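Amy13K (Eubacterium rectale DSM 17629, PDB 6B3P) binds starch-derived glucans such as maltoheptaose through two family 26 carbohydrate-binding modules belonging to a surface-anchored alpha-amylase of a gut bacterium. Local coordinates at residues A[104-109]-A[188-193]; A[116-121]-A[165-170]; A[155-160]-A[180-185]. All blocks are in the same frame, centred on the assembly; numbering follows the deposited sequence.

Interaction 1 of 3, residues A[104-109]-A[188-193]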
loop_
_atom_site.group_PDB
_atom_site.type_symbol
_atom_site.label_atom_id
_atom_site.label_comp_id
_atom_site.label_asym_id
_atom_site.label_seq_id
_atom_site.Cartn_x
_atom_site.Cartn_y
_atom_site.Cartn_z
ATOM N N THR A 104 4.228 -0.263 4.499
ATOM C CA THR A 104 3.799 0.396 5.728
ATOM C C THR A 104 2.739 -0.442 6.427
ATOM O O THR A 104 1.739 -0.818 5.818
ATOM C CB THR A 104 3.231 1.802 5.444
ATOM O OG1 THR A 104 4.204 2.574 4.728
ATOM C CG2 THR A 104 2.862 2.519 6.744
ATOM N N ILE A 105 2.962 -0.735 7.705
ATOM C CA ILE A 105 2.026 -1.543 8.480
ATOM C C ILE A 105 1.605 -0.810 9.749
ATOM O O ILE A 105 2.445 -0.430 10.568
ATOM C CB ILE A 105 2.632 -2.909 8.852
ATOM C CG1 ILE A 105 3.157 -3.619 7.601
ATOM C CG2 ILE A 105 1.589 -3.782 9.543
ATOM C CD1 ILE A 105 4.035 -4.822 7.890
ATOM N N HIS A 106 0.298 -0.616 9.894
ATOM C CA HIS A 106 -0.276 0.052 11.056
ATOM C C HIS A 106 -0.833 -0.973 12.036
ATOM O O HIS A 106 -1.564 -1.881 11.638
ATOM C CB HIS A 106 -1.387 1.015 10.632
ATOM C CG HIS A 106 -0.976 1.986 9.569
ATOM N ND1 HIS A 106 -0.045 2.979 9.787
ATOM C CD2 HIS A 106 -1.377 2.125 8.283
ATOM C CE1 HIS A 106 0.113 3.683 8.681
ATOM N NE2 HIS A 106 -0.685 3.185 7.753
ATOM N N TYR A 107 -0.485 -0.830 13.312
ATOM C CA TYR A 107 -1.023 -1.701 14.352
ATOM C C TYR A 107 -1.788 -0.921 15.413
ATOM O O TYR A 107 -1.295 0.072 15.947
ATOM C CB TYR A 107 0.088 -2.501 15.024
ATOM C CG TYR A 107 -0.438 -3.431 16.089
ATOM C CD1 TYR A 107 -1.270 -4.493 15.757
ATOM C CD2 TYR A 107 -0.116 -3.244 17.427
ATOM C CE1 TYR A 107 -1.763 -5.345 16.724
ATOM C CE2 TYR A 107 -0.604 -4.092 18.404
ATOM C CZ TYR A 107 -1.427 -5.140 18.046
ATOM O OH TYR A 107 -1.912 -5.988 19.014
ATOM N N LEU A 108 -2.989 -1.397 15.719
ATOM C CA LEU A 108 -3.829 -0.793 16.743
ATOM C C LEU A 108 -3.564 -1.426 18.102
ATOM O O LEU A 108 -4.046 -2.522 18.388
ATOM C CB LEU A 108 -5.303 -0.948 16.381
ATOM C CG LEU A 108 -6.314 -0.446 17.411
ATOM C CD1 LEU A 108 -6.154 1.044 17.643
ATOM C CD2 LEU A 108 -7.716 -0.770 16.941
ATOM N N ALA A 109 -2.800 -0.732 18.938
ATOM C CA ALA A 109 -2.503 -1.221 20.277
ATOM C C ALA A 109 -3.645 -0.897 21.234
ATOM O O ALA A 109 -4.035 0.263 21.382
ATOM C CB ALA A 109 -1.205 -0.623 20.784
ATOM N N GLU A 188 0.338 -1.086 1.803
ATOM C CA GLU A 188 -0.095 -0.602 3.107
ATOM C C GLU A 188 -1.079 -1.577 3.752
ATOM O O GLU A 188 -2.003 -2.061 3.097
ATOM C CB GLU A 188 -0.731 0.783 2.976
ATOM C CG GLU A 188 -1.006 1.467 4.308
ATOM C CD GLU A 188 -1.511 2.886 4.142
ATOM O OE1 GLU A 188 -2.004 3.221 3.044
ATOM O OE2 GLU A 188 -1.412 3.670 5.109
ATOM N N LEU A 189 -0.873 -1.855 5.037
ATOM C CA LEU A 189 -1.719 -2.790 5.776
ATOM C C LEU A 189 -2.116 -2.236 7.143
ATOM O O LEU A 189 -1.421 -1.392 7.706
ATOM C CB LEU A 189 -0.999 -4.127 5.960
ATOM C CG LEU A 189 -0.591 -4.865 4.686
ATOM C CD1 LEU A 189 0.359 -6.002 5.023
ATOM C CD2 LEU A 189 -1.816 -5.390 3.956
ATOM N N TRP A 190 -3.243 -2.720 7.661
ATOM C CA TRP A 190 -3.714 -2.375 8.999
ATOM C C TRP A 190 -3.939 -3.652 9.801
ATOM O O TRP A 190 -4.563 -4.594 9.310
ATOM C CB TRP A 190 -5.005 -1.560 8.929
ATOM C CG TRP A 190 -4.838 -0.205 8.323
ATOM C CD1 TRP A 190 -4.660 0.973 8.987
ATOM C CD2 TRP A 190 -4.838 0.118 6.927
ATOM N NE1 TRP A 190 -4.547 2.010 8.093
ATOM C CE2 TRP A 190 -4.655 1.511 6.821
ATOM C CE3 TRP A 190 -4.975 -0.636 5.758
ATOM C CZ2 TRP A 190 -4.602 2.165 5.592
ATOM C CZ3 TRP A 190 -4.925 0.017 4.537
ATOM C CH2 TRP A 190 -4.740 1.402 4.465
ATOM N N VAL A 191 -3.438 -3.681 11.033
ATOM C CA VAL A 191 -3.539 -4.873 11.872
ATOM C C VAL A 191 -4.173 -4.556 13.224
ATOM O O VAL A 191 -3.866 -3.539 13.846
ATOM C CB VAL A 191 -2.155 -5.517 12.101
ATOM C CG1 VAL A 191 -2.291 -6.838 12.856
ATOM C CG2 VAL A 191 -1.444 -5.736 10.771
ATOM N N THR A 192 -5.070 -5.437 13.660
ATOM C CA THR A 192 -5.694 -5.334 14.975
ATOM C C THR A 192 -5.692 -6.680 15.684
ATOM O O THR A 192 -5.643 -7.730 15.044
ATOM C CB THR A 192 -7.149 -4.837 14.876
ATOM O OG1 THR A 192 -7.923 -5.770 14.111
ATOM C CG2 THR A 192 -7.210 -3.468 14.220
ATOM N N GLY A 193 -5.749 -6.641 17.012
ATOM C CA GLY A 193 -5.904 -7.844 17.807
ATOM C C GLY A 193 -4.599 -8.378 18.356
ATOM O O GLY A 193 -3.550 -7.747 18.229
HETATM O O HOH W 1 -6.128 -4.175 18.323
#
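The parallel strands 104-108 and 188-192 illustrate how one strand pair can present two chemically different faces. On the face of Ile105, Tyr107, Leu189 and Val191 the packing is apolar: CG2 of Ile105 lies beside CG2 of Val191 at 3.8 Å, the two side chains pointing the same way. The opposite face is tight but polar. His106 has its CG anti to the carbonyl carbon, and its ring slides alongside Trp190 so that CD2 stands over one face of the indole, off toward the rim, 3.2 Å from NE1 of Trp190. The extended Glu188 side chain crosses obliquely, its carboxylate turned 55° from the imidazole. It offers the anti lone pair of OE2 to His106 NE2 at 2.8 Å, almost exactly in the ring plane.

The C-terminal end is the more open to solvent. There the partly exposed Leu108 and Thr192 meet through methylene and methyl, and a water joins Leu108 O (2.7 Å) to Gly193 N (2.8 Å). Tyr107 still reaches across: its CG is anti to the backbone N, and its OH donates to Gly193 O at 2.5 Å from above the carbonyl plane. With Asp152 bonded to ND1 and Glu188 to NE2, the imidazole sits between two carboxylates, an arrangement that would probably raise its pKa and favour the doubly protonated, charged form.

Interaction 2 of 3, residues A[116-121]-A[165-170]. With GLC (alpha-D-glucopyranose), chain D; GLC (alpha-D-glucopyranose), chain B.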
loop_
_atom_site.group_PDB
_atom_site.type_symbol
_atom_site.label_atom_id
_atom_site.label_comp_id
_atom_site.label_asym_id
_atom_site.label_seq_id
_atom_site.Cartn_x
_atom_site.Cartn_y
_atom_site.Cartn_z
ATOM N N ILE A 116 5.573 -0.316 22.242
ATOM C CA ILE A 116 5.241 -1.336 21.256
ATOM C C ILE A 116 6.452 -1.665 20.393
ATOM O O ILE A 116 7.246 -0.785 20.055
ATOM C CB ILE A 116 4.076 -0.885 20.351
ATOM C CG1 ILE A 116 2.898 -0.386 21.197
ATOM C CG2 ILE A 116 3.637 -2.018 19.427
ATOM C CD1 ILE A 116 2.315 -1.432 22.132
ATOM N N TYR A 117 6.579 -2.941 20.044
ATOM C CA TYR A 117 7.682 -3.428 19.227
ATOM C C TYR A 117 7.157 -4.123 17.976
ATOM O O TYR A 117 6.034 -4.624 17.959
ATOM C CB TYR A 117 8.553 -4.404 20.022
ATOM C CG TYR A 117 9.230 -3.803 21.230
ATOM C CD1 TYR A 117 8.558 -3.684 22.440
ATOM C CD2 TYR A 117 10.547 -3.370 21.165
ATOM C CE1 TYR A 117 9.178 -3.141 23.549
ATOM C CE2 TYR A 117 11.176 -2.828 22.266
ATOM C CZ TYR A 117 10.486 -2.715 23.457
ATOM O OH TYR A 117 11.107 -2.176 24.559
ATOM N N ASN A 118 7.976 -4.143 16.928
ATOM C CA ASN A 118 7.709 -4.981 15.766
ATOM C C ASN A 118 8.886 -5.898 15.487
ATOM O O ASN A 118 10.014 -5.437 15.306
ATOM C CB ASN A 118 7.410 -4.135 14.530
ATOM C CG ASN A 118 7.038 -4.982 13.327
ATOM O OD1 ASN A 118 7.894 -5.352 12.523
ATOM N ND2 ASN A 118 5.757 -5.307 13.207
ATOM N N TYR A 119 8.612 -7.196 15.466
ATOM C CA TYR A 119 9.618 -8.203 15.160
ATOM C C TYR A 119 9.395 -8.702 13.739
ATOM O O TYR A 119 8.269 -9.029 13.375
ATOM C CB TYR A 119 9.543 -9.350 16.167
ATOM C CG TYR A 119 10.450 -10.508 15.843
ATOM C CD1 TYR A 119 11.801 -10.463 16.150
ATOM C CD2 TYR A 119 9.955 -11.648 15.232
ATOM C CE1 TYR A 119 12.633 -11.517 15.853
ATOM C CE2 TYR A 119 10.780 -12.711 14.930
ATOM C CZ TYR A 119 12.122 -12.639 15.241
ATOM O OH TYR A 119 12.958 -13.694 14.950
ATOM N N MET A 120 10.463 -8.751 12.944
ATOM C CA MET A 120 10.354 -9.033 11.511
ATOM C C MET A 120 11.367 -10.075 11.041
ATOM O O MET A 120 12.516 -10.083 11.484
ATOM C CB MET A 120 10.541 -7.737 10.714
ATOM C CG MET A 120 10.258 -7.861 9.222
ATOM S SD MET A 120 11.636 -8.529 8.268
ATOM C CE MET A 120 12.826 -7.192 8.375
ATOM N N TRP A 121 10.930 -10.945 10.133
ATOM C CA TRP A 121 11.818 -11.917 9.508
ATOM C C TRP A 121 11.349 -12.272 8.100
ATOM O O TRP A 121 10.175 -12.116 7.765
ATOM C CB TRP A 121 11.919 -13.187 10.362
ATOM C CG TRP A 121 10.697 -14.072 10.342
ATOM C CD1 TRP A 121 10.540 -15.237 9.643
ATOM C CD2 TRP A 121 9.472 -13.871 11.061
ATOM N NE1 TRP A 121 9.296 -15.768 9.880
ATOM C CE2 TRP A 121 8.621 -14.949 10.747
ATOM C CE3 TRP A 121 9.012 -12.884 11.937
ATOM C CZ2 TRP A 121 7.337 -15.067 11.277
ATOM C CZ3 TRP A 121 7.738 -13.003 12.461
ATOM C CH2 TRP A 121 6.916 -14.087 12.131
ATOM N N CYS A 165 5.889 -10.528 10.136
ATOM C CA CYS A 165 6.202 -9.736 11.315
ATOM C C CYS A 165 5.199 -9.960 12.442
ATOM O O CYS A 165 4.136 -10.548 12.243
ATOM C CB CYS A 165 6.264 -8.247 10.964
ATOM S SG CYS A 165 4.674 -7.516 10.528
ATOM N N ILE A 166 5.566 -9.491 13.631
ATOM C CA ILE A 166 4.741 -9.624 14.824
ATOM C C ILE A 166 4.803 -8.334 15.629
ATOM O O ILE A 166 5.887 -7.801 15.864
ATOM C CB ILE A 166 5.210 -10.800 15.715
ATOM C CG1 ILE A 166 5.036 -12.134 14.990
ATOM C CG2 ILE A 166 4.443 -10.826 17.040
ATOM C CD1 ILE A 166 5.798 -13.268 15.638
ATOM N N PHE A 167 3.645 -7.833 16.050
ATOM C CA PHE A 167 3.595 -6.694 16.959
ATOM C C PHE A 167 3.487 -7.215 18.388
ATOM O O PHE A 167 2.799 -8.202 18.635
ATOM C CB PHE A 167 2.419 -5.773 16.624
ATOM C CG PHE A 167 2.574 -5.040 15.319
ATOM C CD1 PHE A 167 3.296 -3.858 15.254
ATOM C CD2 PHE A 167 1.999 -5.531 14.158
ATOM C CE1 PHE A 167 3.441 -3.179 14.058
ATOM C CE2 PHE A 167 2.143 -4.857 12.957
ATOM C CZ PHE A 167 2.864 -3.680 12.908
ATOM N N ASN A 168 4.172 -6.561 19.324
ATOM C CA ASN A 168 4.190 -7.015 20.713
ATOM C C ASN A 168 4.604 -5.905 21.675
ATOM O O ASN A 168 5.002 -4.821 21.246
ATOM C CB ASN A 168 5.136 -8.211 20.870
ATOM C CG ASN A 168 6.594 -7.832 20.684
ATOM O OD1 ASN A 168 7.240 -7.330 21.604
ATOM N ND2 ASN A 168 7.122 -8.082 19.493
ATOM N N ASN A 169 4.507 -6.186 22.974
ATOM C CA ASN A 169 4.896 -5.228 24.008
ATOM C C ASN A 169 6.081 -5.706 24.844
ATOM O O ASN A 169 6.423 -5.084 25.850
ATOM C CB ASN A 169 3.705 -4.924 24.928
ATOM C CG ASN A 169 3.191 -6.154 25.663
ATOM O OD1 ASN A 169 3.751 -7.245 25.555
ATOM N ND2 ASN A 169 2.114 -5.974 26.422
ATOM N N ASN A 170 6.710 -6.796 24.414
ATOM C CA ASN A 170 7.812 -7.398 25.158
ATOM C C ASN A 170 7.404 -7.717 26.593
ATOM O O ASN A 170 8.185 -7.524 27.525
ATOM C CB ASN A 170 9.028 -6.469 25.157
ATOM C CG ASN A 170 10.305 -7.176 25.572
ATOM O OD1 ASN A 170 10.396 -8.402 25.517
ATOM N ND2 ASN A 170 11.301 -6.404 25.992
HETATM C C1 GLC D . 8.415 -15.918 15.595
HETATM C C2 GLC D . 7.281 -16.726 15.030
HETATM C C3 GLC D . 7.780 -18.053 14.517
HETATM C C4 GLC D . 8.926 -17.852 13.567
HETATM C C5 GLC D . 10.004 -17.039 14.235
HETATM C C6 GLC D . 11.177 -16.797 13.311
HETATM O O2 GLC D . 6.286 -16.888 16.007
HETATM O O3 GLC D . 6.754 -18.716 13.847
HETATM O O4 GLC D . 9.390 -19.112 13.098
HETATM O O5 GLC D . 9.449 -15.814 14.644
HETATM O O6 GLC D . 12.239 -16.112 13.924
HETATM C C1 GLC B . 9.580 -15.078 20.616
HETATM C C2 GLC B . 8.157 -14.988 20.091
HETATM C C3 GLC B . 7.936 -15.872 18.906
HETATM C C4 GLC B . 8.989 -15.599 17.878
HETATM C C5 GLC B . 10.370 -15.744 18.478
HETATM C C6 GLC B . 11.454 -15.425 17.485
HETATM O O1 GLC B . 9.839 -16.302 21.309
HETATM O O2 GLC B . 7.240 -15.358 21.069
HETATM O O3 GLC B . 6.674 -15.631 18.328
HETATM O O4 GLC B . 8.809 -16.509 16.819
HETATM O O5 GLC B . 10.481 -14.869 19.549
HETATM O O6 GLC B . 12.723 -15.726 17.976
HETATM O O HOH W 2 10.346 -3.602 26.976
#
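The carbonyl oxygen of Ile166 is gripped twice: the backbone N-H of Tyr119 reaches it in a nearly straight bond (2.8 Å, 170°), and the CA-H of Asn118 adds a weaker contact. Such pairing, repeated at Tyr117 and Asn168, joins the antiparallel strands 116-121 and 165-168 and sets two contrasting faces. On one, Asn118 holds its amide nitrogen ND2 3.2 Å above the centre of the Phe167 ring, the two planes 63° apart. The same nitrogen points a weak, straight N-H at Cys165 SG (3.6 Å), while OD1 bonds to Tyr155 OH, so both ends of the amide are fixed.

The other face binds sugar. Trp121 takes the crowded rotamer (chi1 73°), which brings its indole face against the glucose of chain D, with ring oxygen O5 over its rim; Ile166 CG1 lies at the indole edge, in its plane, 3.8 Å from Trp121 CZ3. Tyr119 OH meets O6 of the chain D glucose at 2.7 Å, either being the possible donor. An alanine at Trp121 would probably cost the glucan the flat indole face on which it rests and remove the indole edge from beside Ile166.

Gln174 and Asn177 add hydrogen bonds to the glycan, and Trp136 meets Tyr119 edge-to-face. Strands 139-141 and 178-180 flank the pair in its four-stranded sheet, whose Asn118 and Phe167 face packs on strand 150-157 of the other sheet.

Interaction 3 of 3, residues A[155-160]-A[180-185]; sequences YTQDVK and VSVTST
No aromatic ring bridges this contact; the flat groups are the carboxamide of Gln157 and the peptide that follows Val182. The carboxamide is held from both ends, OE1 by the backbone N of Asp124 and NE2 by the carbonyl of Gln161. These bonds leave Gln157 meeting the loop 180-185 through a loose van der Waals touch, NE2 to Val182 CG2 at 4.3 Å. At the Val182 peptide, the carbonyl oxygen receives the ammonium group of Lys160, with NZ 3.0 Å from Val182 O and lying nearly along the C=O axis (162°).

The lysine shows how a long side chain can serve as both spacer and donor. Its CG is anti to the backbone N, and the chain stays extended until the last torsion, where a bend (chi4 -67°) turns NZ onto the carbonyl. On the way it slides past Val182 in the opposite direction, CG 4.1 Å from Val182 CG1, and CE also comes within 3.2 Å of the same oxygen. NZ has a stronger partner in Glu82 OE2, a salt bridge that would be expected to hold the ammonium charged while Val182 O shares it. The contact is small, burying 176 Å² in all.

Val182 itself faces inward onto Thr103 and Phe163. Segment 155-160 leaves the outermost strand 150-157 on its way to strand 163-168, and the loop 180-185 runs from strand 178-180 to strand 188-192, so both links cross between the two four-stranded sheets, at the side where Glu82 and Glu84 of strand 82-87 approach from the eight-stranded sheet.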
loop_
_atom_site.group_PDB
_atom_site.type_symbol
_atom_site.label_atom_id
_atom_site.label_comp_id
_atom_site.label_asym_id
_atom_site.label_seq_id
_atom_site.Cartn_x
_atom_site.Cartn_y
_atom_site.Cartn_z
ATOM N N TYR A 155 8.883 -0.950 6.431
ATOM C CA TYR A 155 9.989 -1.758 5.934
ATOM C C TYR A 155 10.236 -1.489 4.455
ATOM O O TYR A 155 9.334 -1.619 3.628
ATOM C CB TYR A 155 9.717 -3.242 6.176
ATOM C CG TYR A 155 9.787 -3.602 7.638
ATOM C CD1 TYR A 155 11.002 -3.607 8.308
ATOM C CD2 TYR A 155 8.642 -3.922 8.354
ATOM C CE1 TYR A 155 11.077 -3.923 9.646
ATOM C CE2 TYR A 155 8.706 -4.241 9.693
ATOM C CZ TYR A 155 9.925 -4.240 10.335
ATOM O OH TYR A 155 9.987 -4.559 11.672
ATOM N N THR A 156 11.471 -1.107 4.143
ATOM C CA THR A 156 11.876 -0.764 2.787
ATOM C C THR A 156 12.839 -1.803 2.240
ATOM O O THR A 156 13.814 -2.143 2.904
ATOM C CB THR A 156 12.554 0.617 2.741
ATOM O OG1 THR A 156 11.673 1.604 3.291
ATOM C CG2 THR A 156 12.918 0.999 1.312
ATOM N N GLN A 157 12.574 -2.290 1.029
ATOM C CA GLN A 157 13.451 -3.259 0.372
ATOM C C GLN A 157 13.786 -2.831 -1.050
ATOM O O GLN A 157 13.043 -2.068 -1.666
ATOM C CB GLN A 157 12.803 -4.644 0.337
ATOM C CG GLN A 157 12.312 -5.152 1.679
ATOM C CD GLN A 157 11.650 -6.509 1.569
ATOM O OE1 GLN A 157 12.324 -7.536 1.509
ATOM N NE2 GLN A 157 10.322 -6.519 1.535
ATOM N N ASP A 158 14.904 -3.333 -1.567
ATOM C CA ASP A 158 15.291 -3.079 -2.950
ATOM C C ASP A 158 14.546 -3.998 -3.912
ATOM O O ASP A 158 14.445 -3.706 -5.105
ATOM C CB ASP A 158 16.799 -3.259 -3.131
ATOM C CG ASP A 158 17.606 -2.225 -2.366
ATOM O OD1 ASP A 158 16.997 -1.313 -1.771
ATOM O OD2 ASP A 158 18.851 -2.317 -2.365
ATOM N N VAL A 159 14.029 -5.106 -3.385
ATOM C CA VAL A 159 13.313 -6.085 -4.193
ATOM C C VAL A 159 11.946 -6.392 -3.595
ATOM O O VAL A 159 11.686 -6.115 -2.423
ATOM C CB VAL A 159 14.116 -7.398 -4.338
ATOM C CG1 VAL A 159 15.463 -7.126 -5.002
ATOM C CG2 VAL A 159 14.307 -8.078 -2.979
ATOM N N LYS A 160 11.081 -6.972 -4.416
ATOM C CA LYS A 160 9.703 -7.245 -4.042
ATOM C C LYS A 160 9.589 -8.586 -3.324
ATOM O O LYS A 160 9.192 -9.588 -3.921
ATOM C CB LYS A 160 8.826 -7.232 -5.291
ATOM C CG LYS A 160 7.343 -7.304 -5.039
ATOM C CD LYS A 160 6.614 -7.199 -6.361
ATOM C CE LYS A 160 5.152 -7.543 -6.231
ATOM N NZ LYS A 160 4.940 -8.980 -5.896
ATOM N N VAL A 180 3.042 -10.889 5.337
ATOM C CA VAL A 180 2.915 -9.713 4.484
ATOM C C VAL A 180 3.186 -10.054 3.024
ATOM O O VAL A 180 4.303 -10.425 2.661
ATOM C CB VAL A 180 3.879 -8.590 4.936
ATOM C CG1 VAL A 180 3.768 -7.365 4.028
ATOM C CG2 VAL A 180 3.604 -8.210 6.385
ATOM N N SER A 181 2.153 -9.933 2.197
ATOM C CA SER A 181 2.311 -10.017 0.750
ATOM C C SER A 181 2.558 -8.626 0.182
ATOM O O SER A 181 1.681 -7.764 0.229
ATOM C CB SER A 181 1.077 -10.642 0.096
ATOM O OG SER A 181 0.912 -11.990 0.498
ATOM N N VAL A 182 3.758 -8.408 -0.345
ATOM C CA VAL A 182 4.097 -7.139 -0.982
ATOM C C VAL A 182 3.554 -7.144 -2.408
ATOM O O VAL A 182 4.042 -7.880 -3.265
ATOM C CB VAL A 182 5.624 -6.890 -0.985
ATOM C CG1 VAL A 182 5.948 -5.541 -1.616
ATOM C CG2 VAL A 182 6.173 -6.958 0.439
ATOM N N THR A 183 2.538 -6.318 -2.647
ATOM C CA THR A 183 1.819 -6.302 -3.918
ATOM C C THR A 183 2.155 -5.074 -4.760
ATOM O O THR A 183 1.668 -4.932 -5.881
ATOM C CB THR A 183 0.297 -6.344 -3.684
ATOM O OG1 THR A 183 -0.081 -5.280 -2.801
ATOM C CG2 THR A 183 -0.110 -7.680 -3.073
ATOM N N SER A 184 2.988 -4.189 -4.221
ATOM C CA SER A 184 3.380 -2.978 -4.933
ATOM C C SER A 184 4.512 -2.272 -4.198
ATOM O O SER A 184 4.910 -2.692 -3.112
ATOM C CB SER A 184 2.189 -2.032 -5.082
ATOM O OG SER A 184 1.957 -1.318 -3.881
ATOM N N THR A 185 5.017 -1.194 -4.790
ATOM C CA THR A 185 6.098 -0.419 -4.187
ATOM C C THR A 185 5.629 0.417 -2.993
ATOM O O THR A 185 6.445 1.006 -2.284
ATOM C CB THR A 185 6.751 0.521 -5.219
ATOM O OG1 THR A 185 5.742 1.323 -5.847
ATOM C CG2 THR A 185 7.489 -0.276 -6.282
#

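How the interactions relate
Interactions 1 and 2 are strand pairings, parallel in one sheet and antiparallel in the other, while interaction 3 joins the connections that cross between those sheets. Between them lies the apolar core: the Phe167 ring stacks on Tyr107, and Ile105 touches Cys165 of interaction 2 and Val180 of interaction 3, which also packs on Leu189. The chemistry follows position. On its other face interaction 1 buries a histidine between carboxylates, interaction 2 is partly exposed where its aromatic rings receive glucan, and interaction 3 relies on a single exposed lysine on the side facing the eight-stranded sheet. Interactions 1 and 2 bury 549 and 589 Å², roughly three times the area of interaction 3.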